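Local structure of UDP-glucose 6-dehydrogenase (3VTF) at residues R368-D373 with L398-G403; R318-L323 with V422-R427; S240-V245 with R258-V263; F40-H45 with G77-S82. The protein probably catalyses the NAD-dependent oxidation of UDP-glucose to UDP-glucuronate, a step of nucleotide-sugar biosynthesis. All blocks are in the same frame, centred on the assembly; numbering follows the deposited sequence.

Contact 1 (R368-D373 with L398-G403); sequences RVYVHD and LDQVEG
In the Rossmann-like UDP-binding domain, Tyr370 of strand 368-372 meets Gln400 and Val401 at the end of helix 394-400. This short helix lies on the crossover from strand 389-390 to strand 403-406, so it passes over the strands between them. Tyr370 and Val401 are the closest backbone pair, with CA atoms 7.7 Å apart.

The side chain of Tyr370 carries the strand's share of the contact. Its CG lies anti to its own carbonyl carbon (chi1 -60°), which carries the ring toward Gln400 and Val401. Both partners lie on the same side of the ring plane. Tyr370 CD2 lies 3.6 Å from Val401 CG1, and across the ring Tyr370 CE1 lies 3.1 Å from Gln400 NE2. Both approaches to the ring are oblique. The amide stands nearly upright to the ring, the planes being 78° apart. The approach of Gln400 is short and its first torsion is strained (chi1 -107°), so the detail is doubtful. Tyr370 OH lies 3.7 Å from Gln400 NE2, too long for a bond.

Tyr370 also packs on Leu397 and meets the ring of His335, while its backbone bonds to Val336 and Val338. The Val401 carbonyl takes a hydrogen bond from Lys421. Replacing the tyrosine with an alanine would probably leave Val401 CG1 and the Gln400 amide without the surface they rest on, and open a gap between helix and sheet. With no polar bond between the two segments, the contact is one of shape: a ring from the sheet packed under a buried methyl and a more exposed amide.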
loop_
_atom_site.group_PDB
_atom_site.type_symbol
_atom_site.label_atom_id
_atom_site.label_comp_id
_atom_site.label_asym_id
_atom_site.label_seq_id
_atom_site.Cartn_x
_atom_site.Cartn_y
_atom_site.Cartn_z
ATOM N N ARG A 368 2.032 -20.545 32.854
ATOM C CA ARG A 368 3.429 -20.840 33.080
ATOM C C ARG A 368 4.056 -20.788 31.709
ATOM O O ARG A 368 3.797 -21.679 30.870
ATOM C CB ARG A 368 3.639 -22.252 33.672
ATOM C CG ARG A 368 2.700 -22.654 34.811
ATOM C CD ARG A 368 3.122 -24.031 35.312
ATOM N NE ARG A 368 2.688 -24.317 36.682
ATOM C CZ ARG A 368 3.258 -25.227 37.486
ATOM N NH1 ARG A 368 4.298 -25.953 37.093
ATOM N NH2 ARG A 368 2.792 -25.404 38.713
ATOM N N VAL A 369 4.897 -19.782 31.495
ATOM C CA VAL A 369 5.456 -19.451 30.160
ATOM C C VAL A 369 6.886 -19.914 29.946
ATOM O O VAL A 369 7.807 -19.619 30.735
ATOM C CB VAL A 369 5.406 -17.916 29.950
ATOM C CG1 VAL A 369 6.003 -17.496 28.612
ATOM C CG2 VAL A 369 3.989 -17.470 30.052
ATOM N N TYR A 370 7.068 -20.616 28.847
ATOM C CA TYR A 370 8.362 -21.043 28.374
ATOM C C TYR A 370 8.628 -20.253 27.127
ATOM O O TYR A 370 7.702 -20.029 26.305
ATOM C CB TYR A 370 8.318 -22.523 28.017
ATOM C CG TYR A 370 7.950 -23.354 29.208
ATOM C CD1 TYR A 370 8.934 -24.131 29.885
ATOM C CD2 TYR A 370 6.635 -23.380 29.673
ATOM C CE1 TYR A 370 8.584 -24.897 31.019
ATOM C CE2 TYR A 370 6.271 -24.132 30.791
ATOM C CZ TYR A 370 7.239 -24.888 31.459
ATOM O OH TYR A 370 6.785 -25.627 32.523
ATOM N N VAL A 371 9.878 -19.871 26.921
ATOM C CA VAL A 371 10.256 -19.153 25.714
ATOM C C VAL A 371 11.525 -19.712 25.089
ATOM O O VAL A 371 12.339 -20.297 25.769
ATOM C CB VAL A 371 10.455 -17.644 25.982
ATOM C CG1 VAL A 371 9.228 -17.052 26.639
ATOM C CG2 VAL A 371 11.695 -17.403 26.814
ATOM N N HIS A 372 11.670 -19.537 23.788
ATOM C CA HIS A 372 12.908 -19.807 23.097
ATOM C C HIS A 372 13.175 -18.794 22.025
ATOM O O HIS A 372 12.250 -18.263 21.431
ATOM C CB HIS A 372 12.895 -21.192 22.462
ATOM C CG HIS A 372 14.062 -21.445 21.544
ATOM N ND1 HIS A 372 14.011 -21.201 20.242
ATOM C CD2 HIS A 372 15.334 -21.916 21.800
ATOM C CE1 HIS A 372 15.179 -21.508 19.684
ATOM N NE2 HIS A 372 15.988 -21.943 20.639
ATOM N N ASP A 373 14.444 -18.515 21.760
ATOM C CA ASP A 373 14.851 -17.820 20.545
ATOM C C ASP A 373 16.242 -18.278 20.186
ATOM O O ASP A 373 17.040 -18.488 21.060
ATOM C CB ASP A 373 14.831 -16.302 20.745
ATOM C CG ASP A 373 15.012 -15.540 19.457
ATOM O OD1 ASP A 373 14.010 -15.178 18.837
ATOM O OD2 ASP A 373 16.152 -15.322 19.051
ATOM N N LEU A 398 8.676 -27.377 22.751
ATOM C CA LEU A 398 7.374 -27.932 22.280
ATOM C C LEU A 398 6.928 -29.143 23.104
ATOM O O LEU A 398 5.758 -29.268 23.508
ATOM C CB LEU A 398 7.502 -28.350 20.827
ATOM C CG LEU A 398 7.668 -27.266 19.785
ATOM C CD1 LEU A 398 7.802 -27.847 18.403
ATOM C CD2 LEU A 398 6.378 -26.435 19.914
ATOM N N ASP A 399 7.902 -29.975 23.460
ATOM C CA ASP A 399 7.640 -31.271 24.160
ATOM C C ASP A 399 7.157 -31.019 25.554
ATOM O O ASP A 399 6.439 -31.853 26.115
ATOM C CB ASP A 399 8.895 -32.216 24.203
ATOM C CG ASP A 399 9.373 -32.646 22.832
ATOM O OD1 ASP A 399 8.670 -32.518 21.800
ATOM O OD2 ASP A 399 10.524 -33.093 22.741
ATOM N N GLN A 400 7.534 -29.866 26.117
ATOM C CA GLN A 400 7.116 -29.482 27.471
ATOM C C GLN A 400 5.815 -28.702 27.601
ATOM O O GLN A 400 5.324 -28.541 28.717
ATOM C CB GLN A 400 8.179 -28.592 28.091
ATOM C CG GLN A 400 8.999 -29.241 29.175
ATOM C CD GLN A 400 9.816 -28.189 29.922
ATOM O OE1 GLN A 400 10.789 -27.665 29.377
ATOM N NE2 GLN A 400 9.400 -27.854 31.162
ATOM N N VAL A 401 5.323 -28.082 26.525
ATOM C CA VAL A 401 4.135 -27.214 26.705
ATOM C C VAL A 401 2.875 -27.864 26.142
ATOM O O VAL A 401 2.950 -28.698 25.245
ATOM C CB VAL A 401 4.348 -25.798 26.056
ATOM C CG1 VAL A 401 5.510 -25.082 26.707
ATOM C CG2 VAL A 401 4.624 -25.909 24.569
ATOM N N GLU A 402 1.716 -27.449 26.609
ATOM C CA GLU A 402 0.446 -27.883 25.987
ATOM C C GLU A 402 0.122 -27.077 24.702
ATOM O O GLU A 402 -0.287 -27.641 23.660
ATOM C CB GLU A 402 -0.680 -27.715 26.995
ATOM C CG GLU A 402 -0.219 -28.117 28.402
ATOM C CD GLU A 402 -1.273 -27.854 29.449
ATOM O OE1 GLU A 402 -2.481 -28.027 29.121
ATOM O OE2 GLU A 402 -0.903 -27.440 30.571
ATOM N N GLY A 403 0.378 -25.770 24.774
ATOM C CA GLY A 403 0.065 -24.837 23.665
ATOM C C GLY A 403 1.257 -23.943 23.352
ATOM O O GLY A 403 2.159 -23.726 24.167
#

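Contact 2 (R318-L323 with V422-R427); sequences RYAVQL and VVVDGR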
loop_
_atom_site.group_PDB
_atom_site.type_symbol
_atom_site.label_atom_id
_atom_site.label_comp_id
_atom_site.label_asym_id
_atom_site.label_seq_id
_atom_site.Cartn_x
_atom_site.Cartn_y
_atom_site.Cartn_z
ATOM N N ARG A 318 -2.991 -9.564 21.221
ATOM C CA ARG A 318 -4.121 -9.884 22.110
ATOM C C ARG A 318 -4.957 -10.967 21.440
ATOM O O ARG A 318 -5.423 -11.915 22.102
ATOM C CB ARG A 318 -5.005 -8.629 22.370
ATOM C CG ARG A 318 -4.386 -7.607 23.337
ATOM C CD ARG A 318 -5.037 -6.199 23.386
ATOM N NE ARG A 318 -6.462 -6.154 23.011
ATOM C CZ ARG A 318 -7.023 -5.307 22.102
ATOM N NH1 ARG A 318 -6.297 -4.392 21.443
ATOM N NH2 ARG A 318 -8.344 -5.348 21.846
ATOM N N TYR A 319 -5.198 -10.850 20.131
ATOM C CA TYR A 319 -6.009 -11.857 19.482
ATOM C C TYR A 319 -5.371 -13.250 19.517
ATOM O O TYR A 319 -6.095 -14.269 19.637
ATOM C CB TYR A 319 -6.337 -11.419 18.039
ATOM C CG TYR A 319 -7.228 -12.297 17.242
ATOM C CD1 TYR A 319 -8.567 -12.544 17.672
ATOM C CD2 TYR A 319 -6.788 -12.891 15.997
ATOM C CE1 TYR A 319 -9.417 -13.338 16.913
ATOM C CE2 TYR A 319 -7.668 -13.655 15.239
ATOM C CZ TYR A 319 -8.950 -13.906 15.710
ATOM O OH TYR A 319 -9.765 -14.707 14.940
ATOM N N ALA A 320 -4.039 -13.292 19.356
ATOM C CA ALA A 320 -3.301 -14.564 19.302
ATOM C C ALA A 320 -3.483 -15.265 20.686
ATOM O O ALA A 320 -3.705 -16.470 20.743
ATOM C CB ALA A 320 -1.767 -14.309 19.029
ATOM N N VAL A 321 -3.346 -14.493 21.768
ATOM C CA VAL A 321 -3.498 -15.023 23.106
ATOM C C VAL A 321 -4.990 -15.454 23.333
ATOM O O VAL A 321 -5.242 -16.523 23.876
ATOM C CB VAL A 321 -3.016 -13.967 24.145
ATOM C CG1 VAL A 321 -3.460 -14.309 25.648
ATOM C CG2 VAL A 321 -1.510 -13.780 23.982
ATOM N N GLN A 322 -5.964 -14.682 22.819
ATOM C CA GLN A 322 -7.349 -15.081 22.912
ATOM C C GLN A 322 -7.637 -16.418 22.208
ATOM O O GLN A 322 -8.419 -17.280 22.742
ATOM C CB GLN A 322 -8.290 -14.008 22.358
ATOM C CG GLN A 322 -8.292 -12.701 23.153
ATOM C CD GLN A 322 -9.095 -11.609 22.447
ATOM O OE1 GLN A 322 -9.873 -11.896 21.516
ATOM N NE2 GLN A 322 -8.910 -10.352 22.883
ATOM N N LEU A 323 -7.022 -16.624 21.036
ATOM C CA LEU A 323 -7.183 -17.907 20.339
ATOM C C LEU A 323 -6.632 -19.051 21.193
ATOM O O LEU A 323 -7.281 -20.109 21.289
ATOM C CB LEU A 323 -6.433 -17.897 18.983
ATOM C CG LEU A 323 -6.998 -16.960 17.909
ATOM C CD1 LEU A 323 -6.042 -16.823 16.750
ATOM C CD2 LEU A 323 -8.401 -17.479 17.474
ATOM N N VAL A 422 -1.075 -27.822 20.361
ATOM C CA VAL A 422 -2.013 -26.743 20.041
ATOM C C VAL A 422 -1.138 -25.534 19.662
ATOM O O VAL A 422 -0.335 -25.102 20.471
ATOM C CB VAL A 422 -2.876 -26.391 21.256
ATOM C CG1 VAL A 422 -3.791 -25.195 20.878
ATOM C CG2 VAL A 422 -3.685 -27.661 21.660
ATOM N N VAL A 423 -1.240 -25.059 18.412
ATOM C CA VAL A 423 -0.334 -24.061 17.934
ATOM C C VAL A 423 -1.201 -22.902 17.449
ATOM O O VAL A 423 -2.106 -23.091 16.607
ATOM C CB VAL A 423 0.475 -24.572 16.744
ATOM C CG1 VAL A 423 1.355 -23.487 16.102
ATOM C CG2 VAL A 423 1.314 -25.780 17.144
ATOM N N VAL A 424 -0.840 -21.707 17.911
ATOM C CA VAL A 424 -1.394 -20.432 17.361
ATOM C C VAL A 424 -0.200 -19.874 16.592
ATOM O O VAL A 424 0.841 -19.541 17.201
ATOM C CB VAL A 424 -1.855 -19.506 18.497
ATOM C CG1 VAL A 424 -2.131 -18.108 17.971
ATOM C CG2 VAL A 424 -3.133 -20.076 19.179
ATOM N N ASP A 425 -0.313 -19.866 15.275
ATOM C CA ASP A 425 0.805 -19.490 14.416
ATOM C C ASP A 425 0.749 -17.990 14.099
ATOM O O ASP A 425 -0.210 -17.485 13.398
ATOM C CB ASP A 425 0.673 -20.255 13.104
ATOM C CG ASP A 425 1.829 -20.040 12.177
ATOM O OD1 ASP A 425 2.733 -19.245 12.501
ATOM O OD2 ASP A 425 1.849 -20.661 11.087
ATOM N N GLY A 426 1.743 -17.253 14.596
ATOM C CA GLY A 426 1.688 -15.778 14.371
ATOM C C GLY A 426 2.465 -15.301 13.224
ATOM O O GLY A 426 2.494 -14.089 12.991
ATOM N N ARG A 427 3.201 -16.209 12.584
ATOM C CA ARG A 427 4.113 -15.881 11.491
ATOM C C ARG A 427 4.064 -16.723 10.199
ATOM O O ARG A 427 4.900 -16.521 9.349
ATOM C CB ARG A 427 5.553 -15.823 11.995
ATOM C CG ARG A 427 5.776 -14.812 13.089
ATOM C CD ARG A 427 5.679 -13.391 12.566
ATOM N NE ARG A 427 5.921 -12.428 13.624
ATOM C CZ ARG A 427 5.556 -11.158 13.580
ATOM N NH1 ARG A 427 4.920 -10.681 12.541
ATOM N NH2 ARG A 427 5.823 -10.367 14.594
#
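A backbone carbonyl, not a side chain, makes the closest approach here: Ala320 O lies 3.6 Å from Val424 CG1. A single valine of strand 422-425 thus faces one turn of helix 304-328. The CA atoms of Ala320 and Val424 are 6.5 Å apart, a close approach that the small alanine allows.

The two methyls of Val424 split the work. CG1, anti to the backbone N (chi1 168°), meets Ala320 CB at 4.0 Å. CG2 turns to the next residue on that helix face and lies 4.0 Å from Leu323 CB. Leu324 of the same helix also touches Val424. Cutting the valine back to an alanine would probably leave Ala320 and Leu323 with a gap between helix and strand.

At the end of the strand, Asp425 OD1 accepts from Arg427 N at 3.1 Å, an Asx turn. The N lies above the carboxylate plane. Arg427 touches the bound UDP-glucose, and its guanidinium group also bonds Ala407 O and Gly279 O. Van der Waals packing thus joins helix to sheet, while polar bonds shape the turn that carries the ligand-binding arginine.

Contact 3 (S240-V245 with R258-V263); sequences SFANEV and RVFEAV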
loop_
_atom_site.group_PDB
_atom_site.type_symbol
_atom_site.label_atom_id
_atom_site.label_comp_id
_atom_site.label_asym_id
_atom_site.label_seq_id
_atom_site.Cartn_x
_atom_site.Cartn_y
_atom_site.Cartn_z
ATOM N N SER A 240 -0.615 -3.987 8.347
ATOM C CA SER A 240 -1.906 -3.919 9.066
ATOM C C SER A 240 -3.085 -4.178 8.138
ATOM O O SER A 240 -4.109 -4.773 8.558
ATOM C CB SER A 240 -2.042 -2.505 9.737
ATOM O OG SER A 240 -1.213 -2.500 10.837
ATOM N N PHE A 241 -2.984 -3.702 6.898
ATOM C CA PHE A 241 -3.971 -4.045 5.917
ATOM C C PHE A 241 -4.030 -5.578 5.715
ATOM O O PHE A 241 -5.128 -6.162 5.616
ATOM C CB PHE A 241 -3.806 -3.320 4.618
ATOM C CG PHE A 241 -4.876 -3.603 3.636
ATOM C CD1 PHE A 241 -6.157 -3.114 3.846
ATOM C CD2 PHE A 241 -4.649 -4.405 2.556
ATOM C CE1 PHE A 241 -7.208 -3.327 2.938
ATOM C CE2 PHE A 241 -5.647 -4.641 1.616
ATOM C CZ PHE A 241 -6.944 -4.100 1.774
ATOM N N ALA A 242 -2.864 -6.221 5.566
ATOM C CA ALA A 242 -2.834 -7.714 5.395
ATOM C C ALA A 242 -3.500 -8.377 6.631
ATOM O O ALA A 242 -4.181 -9.404 6.488
ATOM C CB ALA A 242 -1.409 -8.229 5.202
ATOM N N ASN A 243 -3.330 -7.738 7.804
ATOM C CA ASN A 243 -3.906 -8.317 9.028
ATOM C C ASN A 243 -5.393 -8.091 9.074
ATOM O O ASN A 243 -6.140 -8.982 9.427
ATOM C CB ASN A 243 -3.197 -7.759 10.263
ATOM C CG ASN A 243 -1.877 -8.455 10.455
ATOM O OD1 ASN A 243 -1.770 -9.673 10.119
ATOM N ND2 ASN A 243 -0.921 -7.781 11.081
ATOM N N GLU A 244 -5.832 -6.904 8.646
ATOM C CA GLU A 244 -7.304 -6.634 8.558
ATOM C C GLU A 244 -7.973 -7.592 7.579
ATOM O O GLU A 244 -9.044 -8.216 7.846
ATOM C CB GLU A 244 -7.565 -5.180 8.084
ATOM C CG GLU A 244 -9.077 -4.864 8.003
ATOM C CD GLU A 244 -9.335 -3.361 8.123
ATOM O OE1 GLU A 244 -8.878 -2.773 9.149
ATOM O OE2 GLU A 244 -10.052 -2.842 7.220
ATOM N N VAL A 245 -7.407 -7.684 6.378
ATOM C CA VAL A 245 -7.905 -8.668 5.391
ATOM C C VAL A 245 -7.813 -10.102 5.974
ATOM O O VAL A 245 -8.734 -10.938 5.766
ATOM C CB VAL A 245 -7.095 -8.528 4.085
ATOM C CG1 VAL A 245 -7.425 -9.657 3.096
ATOM C CG2 VAL A 245 -7.479 -7.178 3.480
ATOM N N ARG A 258 -2.120 -16.907 0.411
ATOM C CA ARG A 258 -2.411 -17.179 -1.002
ATOM C C ARG A 258 -3.204 -16.010 -1.646
ATOM O O ARG A 258 -3.100 -15.708 -2.839
ATOM C CB ARG A 258 -3.330 -18.432 -1.040
ATOM C CG ARG A 258 -3.815 -18.796 -2.474
ATOM C CD ARG A 258 -2.615 -19.086 -3.426
ATOM N NE ARG A 258 -2.916 -19.884 -4.647
ATOM C CZ ARG A 258 -2.106 -19.949 -5.707
ATOM N NH1 ARG A 258 -0.957 -19.261 -5.748
ATOM N NH2 ARG A 258 -2.420 -20.697 -6.745
ATOM N N VAL A 259 -4.042 -15.343 -0.854
ATOM C CA VAL A 259 -4.812 -14.196 -1.412
ATOM C C VAL A 259 -3.803 -13.108 -1.829
ATOM O O VAL A 259 -3.895 -12.542 -2.948
ATOM C CB VAL A 259 -5.802 -13.663 -0.356
ATOM C CG1 VAL A 259 -6.346 -12.279 -0.762
ATOM C CG2 VAL A 259 -6.937 -14.745 -0.144
ATOM N N PHE A 260 -2.876 -12.803 -0.914
ATOM C CA PHE A 260 -1.929 -11.641 -1.211
ATOM C C PHE A 260 -0.854 -12.023 -2.230
ATOM O O PHE A 260 -0.315 -11.155 -2.864
ATOM C CB PHE A 260 -1.275 -11.108 0.107
ATOM C CG PHE A 260 -2.214 -10.165 0.817
ATOM C CD1 PHE A 260 -2.424 -8.861 0.295
ATOM C CD2 PHE A 260 -2.911 -10.564 1.921
ATOM C CE1 PHE A 260 -3.344 -7.992 0.886
ATOM C CE2 PHE A 260 -3.830 -9.670 2.527
ATOM C CZ PHE A 260 -4.049 -8.396 2.015
ATOM N N GLU A 261 -0.620 -13.329 -2.460
ATOM C CA GLU A 261 0.170 -13.748 -3.659
ATOM C C GLU A 261 -0.490 -13.224 -4.884
ATOM O O GLU A 261 0.173 -12.630 -5.765
ATOM C CB GLU A 261 0.246 -15.265 -3.792
ATOM C CG GLU A 261 1.438 -15.827 -3.085
ATOM C CD GLU A 261 1.414 -17.364 -3.077
ATOM O OE1 GLU A 261 0.743 -17.994 -3.925
ATOM O OE2 GLU A 261 2.057 -17.940 -2.198
ATOM N N ALA A 262 -1.807 -13.412 -5.021
ATOM C CA ALA A 262 -2.503 -12.943 -6.207
ATOM C C ALA A 262 -2.631 -11.385 -6.216
ATOM O O ALA A 262 -2.505 -10.719 -7.281
ATOM C CB ALA A 262 -3.935 -13.591 -6.247
ATOM N N VAL A 263 -2.918 -10.779 -5.041
ATOM C CA VAL A 263 -3.059 -9.281 -4.987
ATOM C C VAL A 263 -1.720 -8.645 -5.492
ATOM O O VAL A 263 -1.715 -7.726 -6.315
ATOM C CB VAL A 263 -3.294 -8.858 -3.481
ATOM C CG1 VAL A 263 -3.138 -7.354 -3.339
ATOM C CG2 VAL A 263 -4.687 -9.358 -3.001
#
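The Phe260 ring has Ala242 CB over one face and Phe241 CD2 at its edge. The methyl makes a CH-pi contact, 4.3 Å from the ring centroid and 26° off the ring normal. Phe241 CD2 lies 4.1 Å from Phe260 CZ, near the plane of the Phe260 ring. Val245 comes from the opposite direction to Phe260, and its CG1 meets Phe260 CE2 obliquely at 3.6 Å. Phe274, a predicted substrate-binding residue, stacks on Phe260 as well.

The Phe241 ring has a neighbour of its own: Val245 CG2 sits 3.5 Å above one face, offset toward the rim. Phe241 CG is anti to the backbone N (chi1 -176°), and this brings the ring end nearer to Phe260 than its CB direction would suggest. Ala242 adds backbone to the packing, since its CA is 3.6 Å from Phe260 CE2. The ring of Phe260 thus packs against three residues of helix 221-251.

The axes of segments 240-245 and 258-263 come within 11.4 Å, with 127° between their directions. The ring of Phe260 bridges this wide spacing. Behind it, Asn243 bonds the backbone of Gly277 in the substrate-binding loop and packs on helix 304-328. Glu244 bonds Ile305 N and Ser306 OG of the second subunit, and Phe241 packs on Leu237 of that subunit. Helix 256-264 also bonds the second subunit, Ala262 O to its Arg191, so both helices form part of the subunit interface and also border the substrate loop.

Contact 4 (F40-H45 with G77-S82); sequences FALLGH and GRALSS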
loop_
_atom_site.group_PDB
_atom_site.type_symbol
_atom_site.label_atom_id
_atom_site.label_comp_id
_atom_site.label_asym_id
_atom_site.label_seq_id
_atom_site.Cartn_x
_atom_site.Cartn_y
_atom_site.Cartn_z
ATOM N N PHE A 40 30.940 4.421 4.978
ATOM C CA PHE A 40 31.542 5.580 4.354
ATOM C C PHE A 40 33.060 5.340 4.285
ATOM O O PHE A 40 33.697 5.727 3.271
ATOM C CB PHE A 40 31.266 6.884 5.159
ATOM C CG PHE A 40 29.853 7.447 4.964
ATOM C CD1 PHE A 40 29.300 7.527 3.718
ATOM C CD2 PHE A 40 29.154 8.010 6.055
ATOM C CE1 PHE A 40 28.030 8.123 3.530
ATOM C CE2 PHE A 40 27.868 8.516 5.860
ATOM C CZ PHE A 40 27.327 8.577 4.602
ATOM N N ALA A 41 33.642 4.769 5.364
ATOM C CA ALA A 41 35.096 4.493 5.315
ATOM C C ALA A 41 35.428 3.529 4.170
ATOM O O ALA A 41 36.419 3.729 3.426
ATOM C CB ALA A 41 35.592 3.927 6.657
ATOM N N LEU A 42 34.560 2.532 3.944
ATOM C CA LEU A 42 34.824 1.550 2.895
ATOM C C LEU A 42 34.547 2.133 1.561
ATOM O O LEU A 42 35.105 1.663 0.589
ATOM C CB LEU A 42 33.998 0.250 3.088
ATOM C CG LEU A 42 34.358 -0.615 4.335
ATOM C CD1 LEU A 42 33.372 -1.822 4.430
ATOM C CD2 LEU A 42 35.822 -1.004 4.299
ATOM N N LEU A 43 33.674 3.150 1.458
ATOM C CA LEU A 43 33.500 3.846 0.180
ATOM C C LEU A 43 34.704 4.692 -0.181
ATOM O O LEU A 43 34.808 5.121 -1.309
ATOM C CB LEU A 43 32.251 4.785 0.191
ATOM C CG LEU A 43 30.909 4.084 0.156
ATOM C CD1 LEU A 43 29.799 5.179 0.174
ATOM C CD2 LEU A 43 30.813 3.187 -1.075
ATOM N N GLY A 44 35.572 5.011 0.778
ATOM C CA GLY A 44 36.760 5.797 0.396
ATOM C C GLY A 44 36.856 7.133 1.167
ATOM O O GLY A 44 37.742 7.919 0.875
ATOM N N HIS A 45 36.048 7.332 2.212
ATOM C CA HIS A 45 36.076 8.569 3.002
ATOM C C HIS A 45 36.801 8.362 4.272
ATOM O O HIS A 45 36.930 7.282 4.743
ATOM C CB HIS A 45 34.630 9.077 3.277
ATOM C CG HIS A 45 33.865 9.394 2.008
ATOM N ND1 HIS A 45 34.361 10.243 1.029
ATOM C CD2 HIS A 45 32.655 8.898 1.541
ATOM C CE1 HIS A 45 33.476 10.277 -0.014
ATOM N NE2 HIS A 45 32.424 9.454 0.305
ATOM N N GLY A 77 36.297 -4.608 10.500
ATOM C CA GLY A 77 37.753 -4.952 10.548
ATOM C C GLY A 77 38.379 -4.388 9.304
ATOM O O GLY A 77 39.432 -3.775 9.402
ATOM N N ARG A 78 37.718 -4.538 8.142
ATOM C CA ARG A 78 38.195 -3.914 6.874
ATOM C C ARG A 78 38.279 -2.378 6.955
ATOM O O ARG A 78 39.253 -1.768 6.548
ATOM C CB ARG A 78 37.352 -4.335 5.652
ATOM C CG ARG A 78 37.354 -5.825 5.330
ATOM C CD ARG A 78 36.222 -6.217 4.333
ATOM N NE ARG A 78 36.432 -5.571 3.036
ATOM C CZ ARG A 78 37.119 -6.105 2.012
ATOM N NH1 ARG A 78 37.658 -7.310 2.114
ATOM N NH2 ARG A 78 37.291 -5.420 0.867
ATOM N N ALA A 79 37.268 -1.718 7.503
ATOM C CA ALA A 79 37.315 -0.255 7.613
ATOM C C ALA A 79 38.431 0.237 8.537
ATOM O O ALA A 79 39.161 1.183 8.219
ATOM C CB ALA A 79 35.907 0.250 8.076
ATOM N N LEU A 80 38.625 -0.467 9.640
ATOM C CA LEU A 80 39.723 -0.187 10.588
ATOM C C LEU A 80 41.122 -0.418 9.933
ATOM O O LEU A 80 41.959 0.464 9.965
ATOM C CB LEU A 80 39.581 -1.049 11.856
ATOM C CG LEU A 80 38.414 -0.734 12.833
ATOM C CD1 LEU A 80 38.252 -1.840 13.876
ATOM C CD2 LEU A 80 38.592 0.621 13.556
ATOM N N SER A 81 41.326 -1.567 9.307
ATOM C CA SER A 81 42.578 -1.815 8.486
ATOM C C SER A 81 42.901 -0.754 7.461
ATOM O O SER A 81 44.066 -0.426 7.284
ATOM C CB SER A 81 42.570 -3.160 7.756
ATOM O OG SER A 81 42.767 -4.189 8.698
ATOM N N SER A 82 41.884 -0.191 6.806
ATOM C CA SER A 82 42.164 0.848 5.824
ATOM C C SER A 82 42.858 2.055 6.455
ATOM O O SER A 82 43.346 2.877 5.749
ATOM C CB SER A 82 40.882 1.264 5.136
ATOM O OG SER A 82 40.125 2.084 6.014
#
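Leu42 and Ala79 bring two helix ends together, with CA atoms only 5.6 Å apart. Helix 31-43 closes in a Schellman motif at Gly44. There the backbone turns to positive phi (122°), His45 N bonds Phe40 O at 3.0 Å, and Gly44 N bonds Ala41 O. A CB at Gly44 would probably jam against the carbonyl O of Leu43. The other segment is the last part of helix 72-81.

At this spacing two alanines face each other. Ala41 CB and Ala79 CB meet methyl to methyl at 4.0 Å. Leu42 bends its end over the other helix: its CG is anti to its carbonyl carbon (chi1 -67°), and its CD2 lies 3.6 Å from Ala79 N. The same methyl touches Arg78 CB at 3.9 Å, on the more exposed side.

Ser82 OG donates to Ala79 O at 2.6 Å and also bonds Arg84 N. Arg84 reaches back to Ala41 O through NH2. Both alanines rest on Leu85 of the outermost strand 85-87. Across the contact the side chains meet through apolar groups, and Leu42 CD2 also lies against the backbone of the other helix. The polar bonds nearby tie up backbone groups at the two chain turns of the Rossmann-type NAD-binding domain.

Overall arrangement
Contacts 1 and 2 belong to the same parallel sheet. They touch where Glu402 and Gly403 pack on Val422, and their centres are about 14 Å apart. One joins a strand to a short crossover helix, the other a strand to the long helix 304-328. Contact 3 is fully buried and lies at the subunit interface, about 7 Å from contact 2 at the nearest atoms. It relies on aromatic packing, while contact 2 uses small aliphatic groups and a backbone carbonyl. Contact 4 lies in the NAD-binding domain, more than 40 Å from the rest between centres. Contacts 1 and 4 each have an exposed residue at their margin, Gln400 and Arg78, and both lie away from the annotated sites.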